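Local coordinates for protein polyphosphate kinase (PDB 2O8R) that probably catalyses the reversible transfer of the terminal phosphate of ATP to form long-chain polyphosphate, at residues R526-V531 / A561-D566; G537-K542 / W601-G606; Q554-S559 / C573-D578; G607-F612 / L638-I643. The protein carries 3 engineered substitutions. All blocks are in the same frame, centred on the assembly; numbering follows the deposited sequence. Where two conformers were deposited one is given.

Contact 1 of 4, residues R526-V531 / A561-D566; sequences REIENV and AGVEID
Val563 presses its two methyls into the side of helix 516-532, meeting Glu527, Ile528 and Val531. The branch with more partners is CG2, which lies anti to the carbonyl carbon of its own residue. It rests on the helix backbone, 3.7 Å from Ile528 CA, as well as on side chains. The Ile528 and Val563 side chains cross at about a right angle, with Ile528 CG1 4.1 Å from Val563 CG2. Val531, nearly one turn further along, crosses Val563 obliquely and brings its CG2 to 3.9 Å from the same methyl. The other branch, Val563 CG1, across this contact meets Glu527 at CB (4.0 Å). The Glu527 carboxylate turns elsewhere: its OE2 accepts from Asn605 N and its OE1 from Tyr538 N, so a buried acid beside apolar side chains is paired with backbone N-H groups.

Ile528 splits its two branches between partners. While CG1 faces Val563, CG2 lies anti to the backbone N and meets Ala561 CB at 3.8 Å. Val531 CG1 lies against the carbonyl oxygen of Ala561. No hydrogen bond links the two segments; packing alone joins them.

Behind Ala561 the chain turns sharply. Gly562 leaves helix 549-560 with a positive phi of 87°, and Val563 N probably bonds back to Ala558 O. This is a Schellman motif ending the helix of a beta-alpha-beta crossover, from strand 538-543 to the parallel strand 564-569, with helix 516-532 packed beside the turn.

Contact 2 of 4, residues G537-K542 / W601-G606; sequences GYMLLK and WCFHNG
Met539, present as selenomethionine, sets its selenium beside the Phe603 ring in a Met-aromatic contact. SE is 3.7 Å from Phe603 CE1 and approaches the ring obliquely. The two residues form a non-hydrogen-bonded antiparallel pair, with both side chains on the same face of the sheet. Leu541 and Trp601 pair likewise on that face, where Leu541 CD2 reaches Trp601 CB at 3.8 Å. Leu523 and Glu527 of helix 516-532 also touch Phe603.

Between these pairs sits the hydrogen-bonded pair Leu540 and Cys602, whose side chains go to the other face and meet CB to CB at 3.8 Å. Leu646 of helix 636-651 packs on both. The backbones bond in both directions: Leu540 N gives to Cys602 O (2.8 Å), and Cys602 N to Leu540 O (2.7 Å). A third bond, His604 N to Tyr538 O at 3.0 Å, is nearly straight at hydrogen, though the donor is tilted 33° from the carbonyl plane.

At this end the polar tips diverge, Tyr538 OH to Asp566 and His604 ND1 to Glu609. The Trp601 side chain is about 11 Å from that of His439, the predicted phosphohistidine. Main-chain bonds between Leu540 and Cys602 set the register, while apolar contacts line both faces, consistent with a structural rather than catalytic part.

Contact 3 of 4, residues Q554-S559 / C573-D578; sequences QLYRAS and CCLVPD
Tyr556 turns its CG anti to its own carbonyl carbon (chi1 -78°), whereas Leu575 places CG anti to the backbone N (chi1 -176°), and the two side chains slide past each other in opposite directions. Leu575 CG comes obliquely to the ring, 3.7 Å from Tyr556 CE1. Further along the same side chain, Leu575 CD1 stands 4.2 Å above one face of the Tyr556 ring, offset toward its rim. The CD1 methyl also meets the preceding helix residue: Leu555 CD1 is 3.9 Å from Leu575 CD1, and these two leucines cross at about a right angle.

The phenol reaches on past Leu575 to the backbone of the loop. Val576 N donates to Tyr556 OH at 2.8 Å, with 170° at the hydrogen, and the nitrogen lies at the ring edge, near its plane. This is the one hydrogen bond between the segments.

Helix 549-560 is the connecting helix of a beta-alpha-beta crossover between the neighbouring parallel strands 538-543 and 564-569. Residues 573-578 belong to the loop that follows the second of these strands. Leu555 is on the side of the helix turned to the sheet, where it also packs on Met539 and Leu541.

The N-terminal end of the chain covers the tyrosine. The ring of Tyr8 meets that of Tyr556 with their planes close to parallel, and Pro9 O makes a weak hydrogen bond with Tyr556 OH. Val576 O bonds to Ser582 OG, while Cys574 shares backbone hydrogen bonds with Phe11 and Leu546.

Contact 4 of 4, residues G607-F612 / L638-I643; sequences GKEEVF and LRREII
Val611 meets three residues of helix 638-643 with its two methyls. CG1, anti to the backbone N, touches Ile642 CG2 at 3.8 Å, the two side chains sliding past each other in opposite directions. Val611 CG2 meets Arg639 CG at 3.7 Å and Ile643 CD1 at 4.1 Å. Arg639 thus packs on the valine through its aliphatic stem.

Further out the contact turns polar. The Arg639 guanidinium is steadied by a hydrogen bond from NH1 to Val633 O. At the outer edge Glu609 OE1 lies in the plane of the Arg640 guanidinium, 3.5 Å from Arg640 NH2, a long salt bridge with the carboxylate turned 51° from it. Glu609 was modelled in two conformers, which makes this link doubtful. In the conformer described, the other oxygen, OE2, faces His604.

Strand 610-612 and helix 638-643 run at 73° to each other, their axes 8.9 Å apart. Strand 610-614 lies in the sheet between strands 600-603 and 629-632. Helix 636-651 covers the face that carries Val611 and Cys602, and its Ile642 and Glu641 also touch Leu346 of strand 345-349, with Glu641 reaching helix 678-691.

From the N terminus, helix 516-532 opens contact 1, which closes where the chain enters strand 564-569. Contact 2 opens inside that loop, at strand 538-543, and closes later, at strand 600-603, so the two cross. Contact 3 is nested inside contact 2 and crosses contact 1. Contact 4 follows in series. Contact 1 packs helix 516-532 on the turn leading into strand 564-569, contact 3 ties helix 549-560 to the loop beyond that strand, contact 2 joins two strands of the nine-stranded sheet, and contact 4 sets helix 636-651 on the opposite face from helix 516-532. An Arg526 to Glu610 salt bridge links contacts 1 and 4.

Contact 1 of 4, residues R526-V531 / A561-D566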
loop_
_atom_site.group_PDB
_atom_site.type_symbol
_atom_site.label_atom_id
_atom_site.label_comp_id
_atom_site.label_asym_id
_atom_site.label_seq_id
_atom_site.Cartn_x
_atom_site.Cartn_y
_atom_site.Cartn_z
ATOM N N ARG A 526 11.237 15.918 -46.004
ATOM C CA ARG A 526 12.225 15.189 -46.789
ATOM C C ARG A 526 11.609 14.056 -47.602
ATOM O O ARG A 526 12.046 13.790 -48.728
ATOM C CB ARG A 526 13.338 14.659 -45.900
ATOM C CG ARG A 526 14.361 13.832 -46.652
ATOM C CD ARG A 526 15.611 13.662 -45.858
ATOM N NE ARG A 526 15.374 12.842 -44.682
ATOM C CZ ARG A 526 16.334 12.356 -43.910
ATOM N NH1 ARG A 526 17.605 12.596 -44.202
ATOM N NH2 ARG A 526 16.020 11.622 -42.852
ATOM N N GLU A 527 10.589 13.408 -47.039
ATOM C CA GLU A 527 9.869 12.348 -47.747
ATOM C C GLU A 527 9.057 12.946 -48.874
ATOM O O GLU A 527 8.972 12.349 -49.947
ATOM C CB GLU A 527 8.947 11.545 -46.818
ATOM C CG GLU A 527 9.625 10.893 -45.638
ATOM C CD GLU A 527 10.515 9.728 -46.024
ATOM O OE1 GLU A 527 10.085 8.909 -46.872
ATOM O OE2 GLU A 527 11.641 9.637 -45.464
ATOM N N ILE A 528 8.465 14.120 -48.636
ATOM C CA ILE A 528 7.690 14.789 -49.688
ATOM C C ILE A 528 8.576 15.099 -50.888
ATOM O O ILE A 528 8.224 14.772 -52.021
ATOM C CB ILE A 528 7.015 16.091 -49.211
ATOM C CG1 ILE A 528 5.989 15.807 -48.114
ATOM C CG2 ILE A 528 6.357 16.813 -50.393
ATOM C CD1 ILE A 528 5.378 17.055 -47.548
ATOM N N GLU A 529 9.731 15.704 -50.614
ATOM C CA GLU A 529 10.727 16.035 -51.631
ATOM C C GLU A 529 11.110 14.821 -52.452
ATOM O O GLU A 529 11.044 14.847 -53.677
ATOM C CB GLU A 529 11.986 16.597 -50.977
ATOM C CG GLU A 529 11.752 17.859 -50.170
ATOM C CD GLU A 529 12.776 18.033 -49.065
ATOM O OE1 GLU A 529 13.980 17.820 -49.327
ATOM O OE2 GLU A 529 12.378 18.383 -47.934
ATOM N N ASN A 530 11.489 13.754 -51.762
ATOM C CA ASN A 530 11.948 12.534 -52.403
ATOM C C ASN A 530 10.968 11.993 -53.433
ATOM O O ASN A 530 11.377 11.445 -54.457
ATOM C CB ASN A 530 12.250 11.462 -51.346
ATOM C CG ASN A 530 13.482 11.785 -50.497
ATOM O OD1 ASN A 530 13.835 11.021 -49.602
ATOM N ND2 ASN A 530 14.133 12.916 -50.770
ATOM N N VAL A 531 9.674 12.146 -53.156
ATOM C CA VAL A 531 8.626 11.724 -54.087
ATOM C C VAL A 531 8.614 12.618 -55.334
ATOM O O VAL A 531 8.358 12.155 -56.449
ATOM C CB VAL A 531 7.238 11.717 -53.413
ATOM C CG1 VAL A 531 6.127 11.403 -54.431
ATOM C CG2 VAL A 531 7.216 10.713 -52.294
ATOM N N ALA A 561 0.799 14.453 -51.425
ATOM C CA ALA A 561 2.038 14.513 -52.201
ATOM C C ALA A 561 2.531 13.159 -52.697
ATOM O O ALA A 561 3.617 13.078 -53.253
ATOM C CB ALA A 561 3.131 15.157 -51.378
ATOM N N GLY A 562 1.765 12.096 -52.469
ATOM C CA GLY A 562 2.210 10.764 -52.842
ATOM C C GLY A 562 3.055 10.016 -51.816
ATOM O O GLY A 562 3.523 8.907 -52.102
ATOM N N VAL A 563 3.261 10.594 -50.628
ATOM C CA VAL A 563 3.931 9.860 -49.538
ATOM C C VAL A 563 2.966 8.850 -48.889
ATOM O O VAL A 563 1.862 9.212 -48.476
ATOM C CB VAL A 563 4.535 10.804 -48.445
ATOM C CG1 VAL A 563 5.326 10.005 -47.418
ATOM C CG2 VAL A 563 5.417 11.909 -49.064
ATOM N N GLU A 564 3.387 7.587 -48.822
ATOM C CA GLU A 564 2.615 6.514 -48.179
ATOM C C GLU A 564 2.871 6.441 -46.670
ATOM O O GLU A 564 4.024 6.489 -46.214
ATOM C CB GLU A 564 2.991 5.171 -48.775
ATOM C CG GLU A 564 2.469 4.906 -50.157
ATOM C CD GLU A 564 2.556 3.433 -50.515
ATOM O OE1 GLU A 564 3.200 2.661 -49.758
ATOM O OE2 GLU A 564 1.967 3.047 -51.548
ATOM N N ILE A 565 1.795 6.304 -45.900
ATOM C CA ILE A 565 1.896 6.329 -44.442
ATOM C C ILE A 565 1.172 5.167 -43.729
ATOM O O ILE A 565 -0.037 4.961 -43.908
ATOM C CB ILE A 565 1.394 7.683 -43.860
ATOM C CG1 ILE A 565 1.897 8.873 -44.689
ATOM C CG2 ILE A 565 1.829 7.823 -42.409
ATOM C CD1 ILE A 565 1.317 10.212 -44.283
ATOM N N ASP A 566 1.925 4.421 -42.918
ATOM C CA ASP A 566 1.340 3.484 -41.965
ATOM C C ASP A 566 1.366 4.044 -40.543
ATOM O O ASP A 566 2.436 4.281 -39.976
ATOM C CB ASP A 566 2.088 2.162 -41.990
ATOM C CG ASP A 566 1.440 1.142 -42.883
ATOM O OD1 ASP A 566 0.222 0.903 -42.755
ATOM O OD2 ASP A 566 2.162 0.561 -43.713
#

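Contact 2 of 4, residues G537-K542 / W601-G606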
loop_
_atom_site.group_PDB
_atom_site.type_symbol
_atom_site.label_atom_id
_atom_site.label_comp_id
_atom_site.label_asym_id
_atom_site.label_seq_id
_atom_site.Cartn_x
_atom_site.Cartn_y
_atom_site.Cartn_z
ATOM N N GLY A 537 8.400 7.302 -51.131
ATOM C CA GLY A 537 8.144 8.094 -49.926
ATOM C C GLY A 537 7.336 7.310 -48.912
ATOM O O GLY A 537 6.133 7.092 -49.090
ATOM N N TYR A 538 7.990 6.882 -47.839
ATOM C CA TYR A 538 7.325 6.028 -46.854
ATOM C C TYR A 538 7.572 6.453 -45.407
ATOM O O TYR A 538 8.656 6.956 -45.065
ATOM C CB TYR A 538 7.745 4.571 -47.056
ATOM C CG TYR A 538 7.012 3.617 -46.162
ATOM C CD1 TYR A 538 5.645 3.387 -46.335
ATOM C CD2 TYR A 538 7.677 2.956 -45.125
ATOM C CE1 TYR A 538 4.958 2.520 -45.516
ATOM C CE2 TYR A 538 6.998 2.082 -44.295
ATOM C CZ TYR A 538 5.640 1.872 -44.492
ATOM O OH TYR A 538 4.968 0.999 -43.679
HETATM N N MSE A 539 6.557 6.255 -44.563
HETATM C CA MSE A 539 6.652 6.525 -43.121
HETATM C C MSE A 539 5.962 5.430 -42.356
HETATM O O MSE A 539 4.875 4.980 -42.736
HETATM C CB MSE A 539 6.003 7.856 -42.762
HETATM C CG MSE A 539 6.780 9.046 -43.260
HETATM SE SE MSE A 539 6.123 10.751 -42.630
HETATM C CE MSE A 539 4.602 11.001 -43.776
ATOM N N LEU A 540 6.595 4.999 -41.272
ATOM C CA LEU A 540 5.987 4.034 -40.374
ATOM C C LEU A 540 6.002 4.645 -38.992
ATOM O O LEU A 540 7.065 4.863 -38.419
ATOM C CB LEU A 540 6.741 2.706 -40.424
ATOM C CG LEU A 540 6.214 1.457 -39.701
ATOM C CD1 LEU A 540 4.708 1.442 -39.480
ATOM C CD2 LEU A 540 6.638 0.216 -40.450
ATOM N N LEU A 541 4.812 4.940 -38.476
ATOM C CA LEU A 541 4.672 5.725 -37.255
ATOM C C LEU A 541 3.773 5.031 -36.224
ATOM O O LEU A 541 2.611 4.738 -36.503
ATOM C CB LEU A 541 4.074 7.076 -37.599
ATOM C CG LEU A 541 4.760 8.057 -38.532
ATOM C CD1 LEU A 541 3.791 9.199 -38.734
ATOM C CD2 LEU A 541 6.066 8.557 -37.931
ATOM N N LYS A 542 4.309 4.768 -35.032
ATOM C CA LYS A 542 3.539 4.111 -33.977
ATOM C C LYS A 542 3.493 4.950 -32.716
ATOM O O LYS A 542 4.532 5.339 -32.196
ATOM C CB LYS A 542 4.134 2.761 -33.642
ATOM C CG LYS A 542 3.485 2.080 -32.450
ATOM C CD LYS A 542 4.179 0.760 -32.127
ATOM C CE LYS A 542 3.554 0.120 -30.942
ATOM N NZ LYS A 542 2.307 -0.486 -31.405
ATOM N N TRP A 601 9.200 6.092 -34.587
ATOM C CA TRP A 601 9.055 6.724 -35.904
ATOM C C TRP A 601 10.092 6.189 -36.887
ATOM O O TRP A 601 11.282 6.151 -36.582
ATOM C CB TRP A 601 9.182 8.256 -35.838
ATOM C CG TRP A 601 8.579 8.953 -34.641
ATOM C CD1 TRP A 601 7.442 8.604 -33.948
ATOM C CD2 TRP A 601 9.059 10.161 -34.030
ATOM N NE1 TRP A 601 7.206 9.507 -32.937
ATOM C CE2 TRP A 601 8.183 10.468 -32.961
ATOM C CE3 TRP A 601 10.148 11.006 -34.276
ATOM C CZ2 TRP A 601 8.371 11.570 -32.137
ATOM C CZ3 TRP A 601 10.328 12.119 -33.456
ATOM C CH2 TRP A 601 9.444 12.388 -32.406
ATOM N N CYS A 602 9.625 5.785 -38.066
ATOM C CA CYS A 602 10.489 5.332 -39.149
ATOM C C CYS A 602 10.257 6.141 -40.399
ATOM O O CYS A 602 9.157 6.150 -40.952
ATOM C CB CYS A 602 10.216 3.874 -39.476
ATOM S SG CYS A 602 10.367 2.851 -38.051
ATOM N N PHE A 603 11.300 6.815 -40.848
ATOM C CA PHE A 603 11.246 7.527 -42.119
ATOM C C PHE A 603 12.127 6.823 -43.148
ATOM O O PHE A 603 13.325 6.625 -42.915
ATOM C CB PHE A 603 11.683 8.974 -41.933
ATOM C CG PHE A 603 10.843 9.745 -40.936
ATOM C CD1 PHE A 603 9.814 10.567 -41.371
ATOM C CD2 PHE A 603 11.100 9.665 -39.567
ATOM C CE1 PHE A 603 9.050 11.291 -40.464
ATOM C CE2 PHE A 603 10.343 10.386 -38.661
ATOM C CZ PHE A 603 9.313 11.199 -39.111
ATOM N N HIS A 604 11.529 6.441 -44.276
ATOM C CA HIS A 604 12.229 5.673 -45.314
ATOM C C HIS A 604 13.480 6.348 -45.875
ATOM O O HIS A 604 14.518 5.689 -46.036
ATOM C CB HIS A 604 11.292 5.325 -46.459
ATOM C CG HIS A 604 11.896 4.398 -47.464
ATOM N ND1 HIS A 604 12.637 3.292 -47.101
ATOM C CD2 HIS A 604 11.862 4.403 -48.818
ATOM C CE1 HIS A 604 13.036 2.658 -48.189
ATOM N NE2 HIS A 604 12.581 3.312 -49.243
ATOM N N ASN A 605 13.370 7.650 -46.160
ATOM C CA ASN A 605 14.464 8.442 -46.737
ATOM C C ASN A 605 15.214 7.738 -47.879
ATOM O O ASN A 605 16.426 7.491 -47.797
ATOM C CB ASN A 605 15.430 8.875 -45.639
ATOM C CG ASN A 605 16.480 9.837 -46.142
ATOM O OD1 ASN A 605 16.227 10.639 -47.048
ATOM N ND2 ASN A 605 17.676 9.753 -45.565
ATOM N N GLY A 606 14.473 7.377 -48.924
ATOM C CA GLY A 606 15.032 6.657 -50.066
ATOM C C GLY A 606 15.406 5.213 -49.782
ATOM O O GLY A 606 15.191 4.328 -50.610
#

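Contact 3 of 4, residues Q554-S559 / C573-D578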
loop_
_atom_site.group_PDB
_atom_site.type_symbol
_atom_site.label_atom_id
_atom_site.label_comp_id
_atom_site.label_asym_id
_atom_site.label_seq_id
_atom_site.Cartn_x
_atom_site.Cartn_y
_atom_site.Cartn_z
ATOM N N GLN A 554 0.230 18.185 -41.848
ATOM C CA GLN A 554 1.445 17.803 -42.564
ATOM C C GLN A 554 1.330 16.386 -43.134
ATOM O O GLN A 554 1.758 16.119 -44.260
ATOM C CB GLN A 554 2.660 17.913 -41.638
ATOM C CG GLN A 554 2.687 19.225 -40.868
ATOM C CD GLN A 554 3.945 19.436 -40.049
ATOM O OE1 GLN A 554 4.936 18.725 -40.207
ATOM N NE2 GLN A 554 3.914 20.434 -39.173
ATOM N N LEU A 555 0.733 15.487 -42.357
ATOM C CA LEU A 555 0.580 14.109 -42.779
ATOM C C LEU A 555 -0.345 14.035 -43.978
ATOM O O LEU A 555 -0.040 13.350 -44.957
ATOM C CB LEU A 555 0.058 13.247 -41.635
ATOM C CG LEU A 555 0.988 13.101 -40.433
ATOM C CD1 LEU A 555 0.253 12.422 -39.283
ATOM C CD2 LEU A 555 2.267 12.349 -40.798
ATOM N N TYR A 556 -1.461 14.759 -43.892
ATOM C CA TYR A 556 -2.412 14.883 -44.993
ATOM C C TYR A 556 -1.732 15.416 -46.253
ATOM O O TYR A 556 -1.958 14.906 -47.359
ATOM C CB TYR A 556 -3.533 15.839 -44.623
ATOM C CG TYR A 556 -4.607 15.277 -43.720
ATOM C CD1 TYR A 556 -5.128 14.003 -43.924
ATOM C CD2 TYR A 556 -5.136 16.045 -42.678
ATOM C CE1 TYR A 556 -6.134 13.499 -43.102
ATOM C CE2 TYR A 556 -6.147 15.556 -41.869
ATOM C CZ TYR A 556 -6.632 14.287 -42.082
ATOM O OH TYR A 556 -7.617 13.813 -41.268
ATOM N N ARG A 557 -0.901 16.444 -46.081
ATOM C CA ARG A 557 -0.136 16.979 -47.195
ATOM C C ARG A 557 0.878 15.974 -47.740
ATOM O O ARG A 557 1.113 15.929 -48.948
ATOM C CB ARG A 557 0.566 18.277 -46.819
ATOM C CG ARG A 557 -0.349 19.480 -46.621
ATOM C CD ARG A 557 0.435 20.674 -46.077
ATOM N NE ARG A 557 1.825 20.624 -46.535
ATOM C CZ ARG A 557 2.898 20.598 -45.742
ATOM N NH1 ARG A 557 2.775 20.651 -44.417
ATOM N NH2 ARG A 557 4.104 20.534 -46.289
ATOM N N ALA A 558 1.469 15.168 -46.862
ATOM C CA ALA A 558 2.398 14.133 -47.306
ATOM C C ALA A 558 1.648 13.099 -48.131
ATOM O O ALA A 558 2.113 12.694 -49.189
ATOM C CB ALA A 558 3.093 13.487 -46.128
ATOM N N SER A 559 0.469 12.706 -47.661
ATOM C CA SER A 559 -0.384 11.772 -48.394
ATOM C C SER A 559 -0.716 12.319 -49.781
ATOM O O SER A 559 -0.426 11.675 -50.799
ATOM C CB SER A 559 -1.671 11.504 -47.615
ATOM O OG SER A 559 -2.499 10.576 -48.291
ATOM N N CYS A 573 -7.043 8.914 -32.222
ATOM C CA CYS A 573 -6.577 9.341 -33.520
ATOM C C CYS A 573 -7.580 10.279 -34.189
ATOM O O CYS A 573 -8.734 9.919 -34.378
ATOM C CB CYS A 573 -6.324 8.138 -34.404
ATOM S SG CYS A 573 -5.452 8.569 -35.898
ATOM N N CYS A 574 -7.131 11.477 -34.550
ATOM C CA CYS A 574 -8.019 12.500 -35.119
ATOM C C CYS A 574 -7.826 12.662 -36.601
ATOM O O CYS A 574 -8.556 13.407 -37.244
ATOM C CB CYS A 574 -7.792 13.853 -34.462
ATOM S SG CYS A 574 -8.203 13.904 -32.718
ATOM N N LEU A 575 -6.819 11.991 -37.135
ATOM C CA LEU A 575 -6.643 11.904 -38.566
ATOM C C LEU A 575 -7.707 10.950 -39.071
ATOM O O LEU A 575 -7.865 9.867 -38.532
ATOM C CB LEU A 575 -5.252 11.383 -38.896
ATOM C CG LEU A 575 -4.830 11.305 -40.358
ATOM C CD1 LEU A 575 -3.354 11.618 -40.486
ATOM C CD2 LEU A 575 -5.139 9.938 -40.944
ATOM N N VAL A 576 -8.445 11.364 -40.093
ATOM C CA VAL A 576 -9.515 10.542 -40.633
ATOM C C VAL A 576 -9.108 9.826 -41.913
ATOM O O VAL A 576 -8.755 10.459 -42.911
ATOM C CB VAL A 576 -10.881 11.310 -40.705
ATOM C CG1 VAL A 576 -10.670 12.782 -40.857
ATOM C CG2 VAL A 576 -11.830 10.732 -41.751
ATOM N N PRO A 577 -9.124 8.487 -41.869
ATOM C CA PRO A 577 -8.627 7.674 -42.967
ATOM C C PRO A 577 -9.663 7.522 -44.069
ATOM O O PRO A 577 -10.818 7.927 -43.892
ATOM C CB PRO A 577 -8.370 6.327 -42.301
ATOM C CG PRO A 577 -9.389 6.251 -41.223
ATOM C CD PRO A 577 -9.638 7.662 -40.758
ATOM N N ASP A 578 -9.235 6.936 -45.187
ATOM C CA ASP A 578 -10.102 6.636 -46.326
ATOM C C ASP A 578 -10.753 7.894 -46.876
ATOM O O ASP A 578 -11.950 7.925 -47.147
ATOM C CB ASP A 578 -11.173 5.613 -45.944
ATOM C CG ASP A 578 -10.595 4.349 -45.346
ATOM O OD1 ASP A 578 -9.413 4.037 -45.618
ATOM O OD2 ASP A 578 -11.338 3.664 -44.605
#

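Contact 4 of 4, residues G607-F612 / L638-I643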
loop_
_atom_site.group_PDB
_atom_site.type_symbol
_atom_site.label_atom_id
_atom_site.label_comp_id
_atom_site.label_asym_id
_atom_site.label_seq_id
_atom_site.Cartn_x
_atom_site.Cartn_y
_atom_site.Cartn_z
ATOM N N GLY A 607 15.971 4.974 -48.608
ATOM C CA GLY A 607 16.459 3.654 -48.244
ATOM C C GLY A 607 17.568 3.782 -47.220
ATOM O O GLY A 607 18.091 2.780 -46.732
ATOM N N LYS A 608 17.930 5.027 -46.912
ATOM C CA LYS A 608 18.786 5.333 -45.776
ATOM C C LYS A 608 17.856 5.609 -44.592
ATOM O O LYS A 608 17.752 6.752 -44.132
ATOM C CB LYS A 608 19.657 6.559 -46.073
ATOM C CG LYS A 608 20.389 6.534 -47.412
ATOM C CD LYS A 608 20.831 7.935 -47.823
ATOM C CE LYS A 608 20.984 8.076 -49.337
ATOM N NZ LYS A 608 22.289 7.572 -49.850
ATOM N N GLU A 609 17.209 4.549 -44.100
ATOM C CA GLU A 609 16.119 4.663 -43.129
ATOM C C GLU A 609 16.575 5.252 -41.796
ATOM O O GLU A 609 17.690 4.995 -41.346
ATOM C CB GLU A 609 15.450 3.299 -42.911
ATOM C CG GLU A 609 15.552 2.351 -44.112
ATOM C CD GLU A 609 14.244 1.635 -44.437
ATOM O OE1 GLU A 609 14.301 0.449 -44.822
ATOM O OE2 GLU A 609 13.163 2.258 -44.324
ATOM N N GLU A 610 15.712 6.050 -41.177
ATOM C CA GLU A 610 15.995 6.617 -39.854
ATOM C C GLU A 610 14.892 6.231 -38.891
ATOM O O GLU A 610 13.706 6.394 -39.187
ATOM C CB GLU A 610 16.151 8.136 -39.920
ATOM C CG GLU A 610 17.365 8.561 -40.742
ATOM C CD GLU A 610 17.573 10.063 -40.804
ATOM O OE1 GLU A 610 16.994 10.803 -39.984
ATOM O OE2 GLU A 610 18.335 10.510 -41.685
ATOM N N VAL A 611 15.280 5.687 -37.747
ATOM C CA VAL A 611 14.300 5.251 -36.768
ATOM C C VAL A 611 14.444 6.010 -35.460
ATOM O O VAL A 611 15.544 6.117 -34.909
ATOM C CB VAL A 611 14.385 3.745 -36.520
ATOM C CG1 VAL A 611 13.368 3.314 -35.471
ATOM C CG2 VAL A 611 14.170 2.993 -37.825
ATOM N N PHE A 612 13.328 6.549 -34.971
ATOM C CA PHE A 612 13.333 7.222 -33.680
ATOM C C PHE A 612 12.490 6.503 -32.646
ATOM O O PHE A 612 11.452 5.922 -32.962
ATOM C CB PHE A 612 12.861 8.656 -33.814
ATOM C CG PHE A 612 13.781 9.523 -34.608
ATOM C CD1 PHE A 612 14.767 10.268 -33.975
ATOM C CD2 PHE A 612 13.660 9.602 -35.988
ATOM C CE1 PHE A 612 15.619 11.075 -34.706
ATOM C CE2 PHE A 612 14.505 10.398 -36.723
ATOM C CZ PHE A 612 15.484 11.138 -36.081
ATOM N N LEU A 638 20.124 -2.752 -34.965
ATOM C CA LEU A 638 19.051 -2.325 -34.072
ATOM C C LEU A 638 17.883 -1.712 -34.845
ATOM O O LEU A 638 16.740 -2.159 -34.686
ATOM C CB LEU A 638 19.567 -1.355 -33.009
ATOM C CG LEU A 638 20.434 -1.924 -31.889
ATOM C CD1 LEU A 638 20.348 -1.019 -30.675
ATOM C CD2 LEU A 638 19.988 -3.330 -31.514
ATOM N N ARG A 639 18.175 -0.720 -35.692
ATOM C CA ARG A 639 17.168 -0.144 -36.607
ATOM C C ARG A 639 16.411 -1.188 -37.429
ATOM O O ARG A 639 15.212 -1.036 -37.695
ATOM C CB ARG A 639 17.811 0.833 -37.586
ATOM C CG ARG A 639 17.754 2.282 -37.189
ATOM C CD ARG A 639 17.988 3.204 -38.389
ATOM N NE ARG A 639 18.920 2.609 -39.339
ATOM C CZ ARG A 639 20.243 2.742 -39.293
ATOM N NH1 ARG A 639 20.821 3.473 -38.348
ATOM N NH2 ARG A 639 20.987 2.142 -40.206
ATOM N N ARG A 640 17.128 -2.231 -37.845
ATOM C CA ARG A 640 16.556 -3.291 -38.662
ATOM C C ARG A 640 15.564 -4.094 -37.837
ATOM O O ARG A 640 14.503 -4.484 -38.334
ATOM C CB ARG A 640 17.681 -4.175 -39.242
ATOM C CG ARG A 640 17.273 -5.495 -39.928
ATOM C CD ARG A 640 16.154 -5.348 -40.973
ATOM N NE ARG A 640 16.252 -4.119 -41.759
ATOM C CZ ARG A 640 15.226 -3.552 -42.390
ATOM N NH1 ARG A 640 14.011 -4.102 -42.331
ATOM N NH2 ARG A 640 15.414 -2.429 -43.078
ATOM N N GLU A 641 15.900 -4.312 -36.569
ATOM C CA GLU A 641 15.056 -5.098 -35.679
ATOM C C GLU A 641 13.717 -4.402 -35.443
ATOM O O GLU A 641 12.672 -5.043 -35.515
ATOM C CB GLU A 641 15.777 -5.359 -34.363
ATOM C CG GLU A 641 15.068 -6.305 -33.403
ATOM C CD GLU A 641 15.867 -6.508 -32.123
ATOM O OE1 GLU A 641 16.244 -5.507 -31.481
ATOM O OE2 GLU A 641 16.137 -7.667 -31.759
ATOM N N ILE A 642 13.757 -3.094 -35.186
ATOM C CA ILE A 642 12.552 -2.318 -34.890
ATOM C C ILE A 642 11.581 -2.393 -36.057
ATOM O O ILE A 642 10.378 -2.624 -35.880
ATOM C CB ILE A 642 12.901 -0.857 -34.576
ATOM C CG1 ILE A 642 13.538 -0.769 -33.193
ATOM C CG2 ILE A 642 11.671 0.023 -34.604
ATOM C CD1 ILE A 642 14.184 0.568 -32.915
ATOM N N ILE A 643 12.126 -2.236 -37.255
ATOM C CA ILE A 643 11.334 -2.341 -38.465
ATOM C C ILE A 643 10.781 -3.747 -38.618
ATOM O O ILE A 643 9.607 -3.914 -38.954
ATOM C CB ILE A 643 12.136 -1.896 -39.697
ATOM C CG1 ILE A 643 12.657 -0.479 -39.450
ATOM C CG2 ILE A 643 11.261 -1.883 -40.915
ATOM C CD1 ILE A 643 13.449 0.093 -40.559
#